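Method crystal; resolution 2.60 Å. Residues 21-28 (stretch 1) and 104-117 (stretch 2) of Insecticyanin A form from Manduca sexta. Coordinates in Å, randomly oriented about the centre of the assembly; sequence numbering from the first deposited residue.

Stretch 1, residues 21-28: SAFAGAWH
Stretch 2 (104-117) WVLATDYKNYAINY

No hydrogen bond crosses between these two stretches of Insecticyanin A; packing of three aromatic side chains, Phe23, Trp27 and Tyr110, joins them and buries 390 Å² in all. Stretch 1 ends a helix at Phe23, leaves helical angles at Ala24 (phi/psi -52/148) and runs as a strand from Gly25 to His28. Gly25, at 142/-170, has angles at which a CB would jam against the preceding carbonyl O. Stretch 2 is a hairpin: strands 104-108 and 113-117 pair antiparallel (Trp104 N to Tyr117 O, 2.9 Å; Tyr117 N to Trp104 O, 2.7 Å), and the turn passes through Tyr110 at 66/-41. Asp109 (chi1 p) braces that turn, its OD1 accepting from Asn112 N (2.8 Å) and Tyr113 N (2.9 Å). Thr108 OG1 donates to Tyr113 O (2.5 Å) and accepts from Tyr110 N (3.0 Å), so its polar end is satisfied beside the aromatics.

In register, Phe23 CA lies 5.2 Å from Tyr110 CA, and Trp27 CA 8.3 Å from Tyr113 CA. Phe23, Trp27, Val105 and Ala114 are buried, their apolar carbons needing no polar partner. The Phe23 ring (chi1 t, chi2 74°) meets Ala114 CB at its edge, 3.8 Å from Phe23 CE1; Phe23 CZ is 4.2 Å from Val105 CG2. The CA-to-CB bond of Trp27 points toward the hairpin; chi1 is m, chi2 100°. Ala114 CB sits over one face of the Trp27 six-membered ring, 4.2 Å from its centroid and 17° off the normal, a CH-pi contact; the small methyl thus touches both aromatics. Trp27 CZ3 also approaches Tyr113 C (3.6 Å), while Trp27 CH2 lies 3.7 Å from Tyr110 O. Trp27 NE1 donates to Phe23 O (2.9 Å, 150°), tying the indole to the helix end. Tyr110 (chi1 m, chi2 -82°) extends the apolar contact to Ala22: Tyr110 CD1 lies 3.7 Å from Ala22 CB and 4.0 Å from Phe23 CB.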

# COMPACT_ATOMS: atom_id res chain seq x y z
N SER A 21 -2.91 -29.29 -7.32
CA SER A 21 -2.28 -30.57 -7.26
C SER A 21 -0.81 -30.46 -7.38
O SER A 21 -0.06 -31.27 -6.85
CB SER A 21 -2.82 -31.57 -8.26
OG SER A 21 -2.09 -31.45 -9.45
N ALA A 22 -0.38 -29.44 -8.10
CA ALA A 22 1.04 -29.28 -8.26
C ALA A 22 1.60 -28.72 -6.96
O ALA A 22 2.74 -28.94 -6.56
CB ALA A 22 1.23 -28.28 -9.40
N PHE A 23 0.77 -27.99 -6.25
CA PHE A 23 1.23 -27.41 -5.02
C PHE A 23 1.35 -28.35 -3.86
O PHE A 23 2.10 -28.11 -2.93
CB PHE A 23 0.28 -26.26 -4.73
CG PHE A 23 0.72 -25.31 -3.65
CD1 PHE A 23 1.74 -24.39 -3.91
CD2 PHE A 23 0.10 -25.31 -2.39
CE1 PHE A 23 2.16 -23.48 -2.94
CE2 PHE A 23 0.52 -24.41 -1.40
CZ PHE A 23 1.54 -23.49 -1.68
N ALA A 24 0.58 -29.39 -3.93
CA ALA A 24 0.58 -30.38 -2.89
C ALA A 24 2.00 -30.89 -2.57
O ALA A 24 2.91 -30.95 -3.39
CB ALA A 24 -0.46 -31.48 -3.22
N GLY A 25 2.21 -31.24 -1.31
CA GLY A 25 3.50 -31.72 -0.86
C GLY A 25 3.88 -31.23 0.52
O GLY A 25 3.09 -30.66 1.25
N ALA A 26 5.11 -31.45 0.91
CA ALA A 26 5.61 -31.04 2.21
C ALA A 26 6.45 -29.77 2.09
O ALA A 26 7.54 -29.70 1.50
CB ALA A 26 6.43 -32.19 2.74
N TRP A 27 5.93 -28.73 2.67
CA TRP A 27 6.66 -27.47 2.57
C TRP A 27 7.36 -27.13 3.86
O TRP A 27 6.73 -27.12 4.91
CB TRP A 27 5.63 -26.34 2.25
CG TRP A 27 5.06 -26.39 0.87
CD1 TRP A 27 3.82 -26.88 0.51
CD2 TRP A 27 5.73 -25.93 -0.34
NE1 TRP A 27 3.69 -26.76 -0.86
CE2 TRP A 27 4.81 -26.15 -1.42
CE3 TRP A 27 6.98 -25.37 -0.62
CZ2 TRP A 27 5.11 -25.83 -2.75
CZ3 TRP A 27 7.27 -25.10 -1.98
CH2 TRP A 27 6.36 -25.35 -3.01
N HIS A 28 8.66 -26.85 3.74
CA HIS A 28 9.47 -26.47 4.87
C HIS A 28 9.47 -24.96 4.98
O HIS A 28 9.58 -24.24 3.97
CB HIS A 28 10.93 -26.88 4.72
CG HIS A 28 11.01 -28.35 4.47
ND1 HIS A 28 10.72 -28.88 3.24
CD2 HIS A 28 11.35 -29.38 5.33
CE1 HIS A 28 10.87 -30.19 3.36
NE2 HIS A 28 11.26 -30.54 4.61
N TRP A 104 -2.23 -16.35 1.27
CA TRP A 104 -2.26 -15.92 -0.09
C TRP A 104 -0.90 -16.32 -0.68
O TRP A 104 0.14 -16.05 -0.10
CB TRP A 104 -2.30 -14.36 -0.21
CG TRP A 104 -3.60 -13.80 0.28
CD1 TRP A 104 -4.27 -14.23 1.39
CD2 TRP A 104 -4.36 -12.74 -0.28
NE1 TRP A 104 -5.42 -13.51 1.55
CE2 TRP A 104 -5.49 -12.55 0.54
CE3 TRP A 104 -4.17 -11.87 -1.34
CZ2 TRP A 104 -6.44 -11.53 0.30
CZ3 TRP A 104 -5.10 -10.90 -1.63
CH2 TRP A 104 -6.21 -10.71 -0.79
N VAL A 105 -0.89 -16.95 -1.85
CA VAL A 105 0.35 -17.35 -2.50
C VAL A 105 0.73 -16.27 -3.49
O VAL A 105 0.09 -16.10 -4.54
CB VAL A 105 0.21 -18.70 -3.25
CG1 VAL A 105 1.60 -19.22 -3.78
CG2 VAL A 105 -0.27 -19.69 -2.18
N LEU A 106 1.78 -15.53 -3.14
CA LEU A 106 2.23 -14.47 -4.03
C LEU A 106 2.95 -15.01 -5.26
O LEU A 106 2.85 -14.47 -6.36
CB LEU A 106 3.26 -13.60 -3.29
CG LEU A 106 2.73 -12.91 -2.06
CD1 LEU A 106 3.63 -11.74 -1.63
CD2 LEU A 106 1.30 -12.48 -2.33
N ALA A 107 3.71 -16.06 -5.07
CA ALA A 107 4.47 -16.68 -6.16
C ALA A 107 5.03 -18.06 -5.79
O ALA A 107 5.34 -18.36 -4.65
CB ALA A 107 5.74 -15.88 -6.33
N THR A 108 5.15 -18.91 -6.80
CA THR A 108 5.68 -20.23 -6.61
C THR A 108 5.98 -20.91 -7.94
O THR A 108 5.34 -20.66 -8.98
CB THR A 108 4.60 -21.09 -5.97
OG1 THR A 108 5.18 -22.35 -5.66
CG2 THR A 108 3.38 -21.34 -6.90
N ASP A 109 6.96 -21.80 -7.89
CA ASP A 109 7.31 -22.59 -9.08
C ASP A 109 6.83 -24.03 -8.88
O ASP A 109 7.15 -24.91 -9.64
CB ASP A 109 8.74 -22.70 -9.49
CG ASP A 109 9.56 -23.32 -8.42
OD1 ASP A 109 9.15 -23.67 -7.32
OD2 ASP A 109 10.75 -23.43 -8.84
N TYR A 110 6.05 -24.25 -7.81
CA TYR A 110 5.46 -25.52 -7.42
C TYR A 110 6.42 -26.65 -7.00
O TYR A 110 6.14 -27.37 -6.05
CB TYR A 110 4.48 -26.06 -8.46
CG TYR A 110 3.38 -25.10 -8.80
CD1 TYR A 110 2.29 -25.06 -7.93
CD2 TYR A 110 3.40 -24.26 -9.93
CE1 TYR A 110 1.20 -24.22 -8.18
CE2 TYR A 110 2.33 -23.40 -10.18
CZ TYR A 110 1.24 -23.39 -9.30
OH TYR A 110 0.20 -22.53 -9.52
N LYS A 111 7.53 -26.82 -7.71
CA LYS A 111 8.48 -27.87 -7.37
C LYS A 111 9.50 -27.45 -6.34
O LYS A 111 10.06 -28.31 -5.69
CB LYS A 111 9.42 -28.18 -8.51
CG LYS A 111 8.66 -28.32 -9.76
CD LYS A 111 8.06 -29.71 -9.84
CE LYS A 111 7.47 -30.03 -11.21
NZ LYS A 111 6.02 -29.74 -11.34
N ASN A 112 9.79 -26.17 -6.18
CA ASN A 112 10.82 -25.87 -5.18
C ASN A 112 10.52 -24.80 -4.13
O ASN A 112 10.99 -24.91 -3.01
CB ASN A 112 11.97 -25.15 -5.91
CG ASN A 112 12.45 -26.04 -6.98
OD1 ASN A 112 12.89 -27.13 -6.71
ND2 ASN A 112 12.26 -25.63 -8.19
N TYR A 113 9.82 -23.74 -4.50
CA TYR A 113 9.57 -22.69 -3.52
C TYR A 113 8.19 -22.08 -3.69
O TYR A 113 7.54 -22.17 -4.76
CB TYR A 113 10.63 -21.53 -3.69
CG TYR A 113 10.25 -20.65 -4.87
CD1 TYR A 113 9.40 -19.54 -4.73
CD2 TYR A 113 10.72 -20.96 -6.14
CE1 TYR A 113 9.00 -18.80 -5.85
CE2 TYR A 113 10.36 -20.23 -7.27
CZ TYR A 113 9.48 -19.15 -7.11
OH TYR A 113 9.12 -18.44 -8.20
N ALA A 114 7.79 -21.43 -2.61
CA ALA A 114 6.54 -20.71 -2.56
C ALA A 114 6.73 -19.52 -1.64
O ALA A 114 7.44 -19.62 -0.64
CB ALA A 114 5.31 -21.47 -2.06
N ILE A 115 6.09 -18.40 -1.98
CA ILE A 115 6.10 -17.18 -1.17
C ILE A 115 4.64 -16.92 -0.81
O ILE A 115 3.82 -16.56 -1.68
CB ILE A 115 6.79 -15.98 -1.79
CG1 ILE A 115 8.23 -16.35 -2.14
CG2 ILE A 115 6.83 -14.81 -0.83
CD1 ILE A 115 8.80 -15.32 -3.10
N ASN A 116 4.33 -17.14 0.48
CA ASN A 116 2.98 -16.98 1.05
C ASN A 116 2.87 -15.75 1.91
O ASN A 116 3.86 -15.30 2.49
CB ASN A 116 2.57 -18.25 1.84
CG ASN A 116 2.14 -19.38 0.93
OD1 ASN A 116 1.49 -20.32 1.34
ND2 ASN A 116 2.50 -19.29 -0.27
N TYR A 117 1.67 -15.20 2.00
CA TYR A 117 1.50 -13.99 2.78
C TYR A 117 0.09 -13.78 3.28
O TYR A 117 -0.79 -14.45 2.86
CB TYR A 117 1.72 -12.92 1.69
CG TYR A 117 1.25 -11.46 1.87
CD1 TYR A 117 2.17 -10.48 2.27
CD2 TYR A 117 -0.07 -11.08 1.61
CE1 TYR A 117 1.81 -9.14 2.41
CE2 TYR A 117 -0.45 -9.75 1.73
CZ TYR A 117 0.49 -8.79 2.13
OH TYR A 117 0.11 -7.49 2.24